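Local coordinates for protein GH26C (PDB 6Q78) that probably hydrolyses internal beta-1,4-mannosidic linkages in mannans as an endo-acting glycoside hydrolase of family 26, at residues L200-I203 with A204-T207; F225-D229 with G230-W234. One frame throughout, in Å; residues are numbered along the deposited sequence.

Contact 1 of 2, residues L200-I203 with A204-T207; sequences LEKI and ASFT
Regular i to i+4 hydrogen bonds tie residues 200-203 to residues 204-207 as adjoining turns of one alpha-helix, with Ala204 N donating to Leu200 O at 2.8 Å, Ser205 N to Glu201 O, Phe206 N to Lys202 O and Thr207 N to Ile203 O. The last carbonyl is gripped twice, because Thr207 OG1 also donates to Ile203 O, at 2.8 Å. With chi1 at -63°, OG1 lies beside the backbone N of its own residue and turns back along the helix; it meets the oxygen from above the carbonyl plane, on the face opposite the amide N-H. Ile203 and Thr207 run side by side in the same direction, and the Ile203 methyl CG2 comes to 4.0 Å from Thr207 OG1. A valine in place of Thr207 would probably leave Ile203 O with the amide alone and set a methyl close to a carbonyl oxygen. On another face of the helix, Ser205 OG lies 3.2 Å from Lys202 O, and Lys202 CD passes alongside that hydroxyl. A bend at chi2 brings CD there, and a second at chi4 turns NZ to a salt bridge with Glu137 and a hydrogen bond with Ile120 O. Of the Phe206 side chain, CB is the atom near the Lys202 and Ile203 carbonyl oxygens, its ring leading off to helix 132-150. Leu200 packs on helix 242-259, where Tyr255 OH is hydrogen-bonded to Glu201 OE2, while Ile203 and Thr207 face strand 220-223 through Phe222 and Ile220, so that helix 193-208 lies against the barrel with a helix to each flank.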
# COMPACT_ATOMS: atom_id res chain seq x y z
N LEU A 200 -14.94 -4.76 -9.63
CA LEU A 200 -13.64 -4.97 -10.28
C LEU A 200 -13.60 -4.33 -11.66
O LEU A 200 -12.56 -3.81 -12.09
CB LEU A 200 -13.30 -6.46 -10.36
CG LEU A 200 -13.17 -7.12 -8.99
CD1 LEU A 200 -12.78 -8.57 -9.29
CD2 LEU A 200 -12.11 -6.45 -8.10
N GLU A 201 -14.73 -4.35 -12.37
CA GLU A 201 -14.77 -3.69 -13.67
C GLU A 201 -14.57 -2.19 -13.53
O GLU A 201 -13.91 -1.57 -14.38
CB GLU A 201 -16.09 -4.02 -14.37
CG GLU A 201 -16.13 -5.50 -14.83
CD GLU A 201 -17.54 -6.08 -14.97
OE1 GLU A 201 -18.53 -5.31 -15.05
OE2 GLU A 201 -17.66 -7.34 -15.00
N LYS A 202 -15.10 -1.59 -12.45
CA LYS A 202 -14.86 -0.16 -12.21
C LYS A 202 -13.40 0.09 -11.86
O LYS A 202 -12.78 1.04 -12.37
CB LYS A 202 -15.76 0.34 -11.07
CG LYS A 202 -15.56 1.82 -10.71
CD LYS A 202 -15.86 2.73 -11.92
CE LYS A 202 -15.39 4.17 -11.67
NZ LYS A 202 -16.14 4.81 -10.53
N ILE A 203 -12.80 -0.75 -11.01
CA ILE A 203 -11.37 -0.62 -10.74
C ILE A 203 -10.57 -0.71 -12.03
O ILE A 203 -9.62 0.06 -12.26
CB ILE A 203 -10.92 -1.68 -9.71
CG1 ILE A 203 -11.45 -1.27 -8.32
CG2 ILE A 203 -9.36 -1.82 -9.71
CD1 ILE A 203 -11.16 -2.30 -7.24
N ALA A 204 -10.92 -1.67 -12.90
CA ALA A 204 -10.17 -1.84 -14.15
C ALA A 204 -10.32 -0.64 -15.07
O ALA A 204 -9.32 -0.19 -15.65
CB ALA A 204 -10.63 -3.12 -14.85
N SER A 205 -11.54 -0.12 -15.24
CA SER A 205 -11.72 1.01 -16.14
C SER A 205 -11.01 2.24 -15.59
O SER A 205 -10.37 2.98 -16.36
CB SER A 205 -13.21 1.27 -16.41
OG SER A 205 -13.86 1.73 -15.26
N PHE A 206 -11.05 2.45 -14.27
CA PHE A 206 -10.30 3.57 -13.72
C PHE A 206 -8.81 3.37 -13.95
O PHE A 206 -8.10 4.31 -14.36
CB PHE A 206 -10.59 3.70 -12.21
CG PHE A 206 -9.82 4.80 -11.53
CD1 PHE A 206 -8.57 4.55 -10.99
CD2 PHE A 206 -10.33 6.09 -11.48
CE1 PHE A 206 -7.87 5.58 -10.35
CE2 PHE A 206 -9.62 7.11 -10.87
CZ PHE A 206 -8.40 6.87 -10.31
N THR A 207 -8.31 2.18 -13.63
CA THR A 207 -6.87 1.94 -13.74
C THR A 207 -6.38 2.08 -15.18
O THR A 207 -5.30 2.66 -15.43
CB THR A 207 -6.57 0.56 -13.17
OG1 THR A 207 -6.91 0.52 -11.78
CG2 THR A 207 -5.08 0.21 -13.30

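Contact 2 of 2, residues F225-D229 with G230-W234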
# COMPACT_ATOMS: atom_id res chain seq x y z
N PHE A 225 -7.81 -6.21 0.34
CA PHE A 225 -8.13 -7.15 1.43
C PHE A 225 -6.99 -7.24 2.44
O PHE A 225 -6.59 -8.31 2.90
CB PHE A 225 -8.58 -8.53 0.88
CG PHE A 225 -9.68 -8.39 -0.15
CD1 PHE A 225 -10.92 -7.91 0.25
CD2 PHE A 225 -9.47 -8.70 -1.49
CE1 PHE A 225 -11.93 -7.72 -0.68
CE2 PHE A 225 -10.47 -8.53 -2.43
CZ PHE A 225 -11.72 -8.05 -2.01
N HIS A 226 -6.50 -6.06 2.80
CA HIS A 226 -5.35 -5.97 3.70
C HIS A 226 -5.74 -6.17 5.17
O HIS A 226 -6.90 -6.04 5.58
CB HIS A 226 -4.65 -4.61 3.52
CG HIS A 226 -5.49 -3.43 3.93
ND1 HIS A 226 -6.74 -3.19 3.38
CD2 HIS A 226 -5.27 -2.42 4.81
CE1 HIS A 226 -7.25 -2.10 3.91
NE2 HIS A 226 -6.37 -1.60 4.77
N GLU A 227 -4.73 -6.46 5.98
CA GLU A 227 -4.95 -6.60 7.43
C GLU A 227 -5.99 -7.66 7.74
O GLU A 227 -6.71 -7.57 8.75
CB GLU A 227 -5.31 -5.25 8.10
CG GLU A 227 -4.16 -4.22 7.90
CD GLU A 227 -4.48 -2.83 8.40
OE1 GLU A 227 -5.52 -2.60 9.01
OE2 GLU A 227 -3.65 -1.92 8.12
N PHE A 228 -6.00 -8.72 6.93
CA PHE A 228 -6.99 -9.79 7.02
C PHE A 228 -6.75 -10.71 8.21
O PHE A 228 -7.59 -11.60 8.46
CB PHE A 228 -6.86 -10.62 5.73
CG PHE A 228 -5.45 -11.18 5.52
CD1 PHE A 228 -5.05 -12.33 6.19
CD2 PHE A 228 -4.54 -10.53 4.72
CE1 PHE A 228 -3.76 -12.81 6.03
CE2 PHE A 228 -3.24 -11.03 4.54
CZ PHE A 228 -2.87 -12.17 5.22
N ASP A 229 -5.64 -10.54 8.93
CA ASP A 229 -5.39 -11.29 10.17
C ASP A 229 -6.06 -10.65 11.37
O ASP A 229 -6.17 -11.31 12.42
CB ASP A 229 -3.88 -11.52 10.38
CG ASP A 229 -3.05 -10.22 10.28
OD1 ASP A 229 -3.54 -9.24 9.70
OD2 ASP A 229 -1.89 -10.23 10.78
N GLY A 230 -6.50 -9.40 11.26
CA GLY A 230 -7.33 -8.79 12.27
C GLY A 230 -8.81 -9.05 12.00
O GLY A 230 -9.20 -9.65 11.00
N ASP A 231 -9.64 -8.57 12.93
CA ASP A 231 -11.09 -8.76 12.86
C ASP A 231 -11.86 -7.47 12.58
O ASP A 231 -13.09 -7.46 12.71
CB ASP A 231 -11.61 -9.40 14.15
CG ASP A 231 -11.48 -8.47 15.39
OD1 ASP A 231 -10.94 -7.34 15.28
OD2 ASP A 231 -11.92 -8.89 16.49
N TRP A 232 -11.18 -6.41 12.17
CA TRP A 232 -11.84 -5.13 12.01
C TRP A 232 -12.43 -4.92 10.63
O TRP A 232 -13.27 -4.02 10.48
CB TRP A 232 -10.92 -3.95 12.36
CG TRP A 232 -9.50 -4.03 11.80
CD1 TRP A 232 -9.05 -3.50 10.60
CD2 TRP A 232 -8.35 -4.59 12.46
NE1 TRP A 232 -7.70 -3.75 10.46
CE2 TRP A 232 -7.24 -4.40 11.58
CE3 TRP A 232 -8.15 -5.25 13.67
CZ2 TRP A 232 -5.96 -4.83 11.91
CZ3 TRP A 232 -6.87 -5.69 13.99
CH2 TRP A 232 -5.80 -5.49 13.10
N PHE A 233 -12.03 -5.71 9.64
CA PHE A 233 -12.63 -5.70 8.30
C PHE A 233 -13.37 -7.01 8.07
O PHE A 233 -13.03 -8.05 8.66
CB PHE A 233 -11.53 -5.60 7.20
CG PHE A 233 -10.75 -4.31 7.21
CD1 PHE A 233 -11.40 -3.09 7.30
CD2 PHE A 233 -9.36 -4.33 7.14
CE1 PHE A 233 -10.70 -1.90 7.28
CE2 PHE A 233 -8.65 -3.14 7.12
CZ PHE A 233 -9.32 -1.92 7.20
N TRP A 234 -14.36 -6.98 7.15
CA TRP A 234 -15.20 -8.16 6.92
C TRP A 234 -14.48 -9.26 6.14
O TRP A 234 -14.97 -10.40 6.10
CB TRP A 234 -16.52 -7.73 6.26
CG TRP A 234 -16.40 -6.90 5.04
CD1 TRP A 234 -16.42 -5.51 4.98
CD2 TRP A 234 -16.20 -7.35 3.68
NE1 TRP A 234 -16.27 -5.10 3.68
CE2 TRP A 234 -16.11 -6.19 2.87
CE3 TRP A 234 -16.04 -8.61 3.10
CZ2 TRP A 234 -15.93 -6.25 1.48
CZ3 TRP A 234 -15.85 -8.68 1.71
CH2 TRP A 234 -15.78 -7.48 0.91
O HOH W 1 -9.47 -7.17 9.48
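Glu227 and Trp232 meet across the loop, the carboxylate reaching the pyrrole edge of the indole. From the start of the glutamate side chain, Glu227 CB lies 3.7 Å from Trp232 NE1 and nearly as close to CZ2. CG stands beside the backbone N (chi1 -60°), and beyond it the chain is extended. CD lies at the indole edge, in the ring plane, and Glu227 OE1 accepts a hydrogen bond from Trp232 NE1 at 2.9 Å through its anti lone pair, with the carboxylate turned 72° from the ring. Glu227 OE1 also nears Phe233 CE2, at 3.7 Å, whereas OE2 bonds the amine of a bound Tris molecule, probably from the crystallisation liquor. The loop follows the fourth strand of the beta/alpha barrel, 220-223, where family 26 enzymes carry the glutamate acting as general acid/base, so the position of Glu227 is consistent with that role. A type I beta turn from Glu227 to Gly230, closed by Gly230 N to Glu227 O at 3.1 Å, folds the backbone back. Gly230 CA lies against one face of the indole, and a CB there would run into Trp232 CZ3. Water 1 donates to Glu227 O and weakly to Gly230 O while accepting from Phe233 N. The Phe233 ring takes Trp232 CD1 over the centre of one face, and its CE2 stands over a face of the His226 imidazole, 3.6 Å from His226 NE2, the planes inclined at 44°. His226 NE2 bonds a Tris hydroxyl. Farther along, Trp234 CH2 approaches the edge of the Phe225 ring at CE1, 4.2 Å away.

How the contacts relate
The two contacts come in series along the chain, the helical turns of 200-207 closing before the loop of 225-234 opens. Their centres are 23 Å apart and their nearest atoms about 6 Å, without touching. The two flank the same barrel strand, 220-223: the helix comes before it and the loop after it. Helix 193-208 is the last helix of the connection, which also holds helix 176-186, between the parallel strands 153-157 and 220-223. Contact 1, within this helix, is thus part of the helical layer around the barrel, whereas contact 2 shapes the loop at the strand's C-terminal end, where Tris is bound and where family 26 enzymes have their active site.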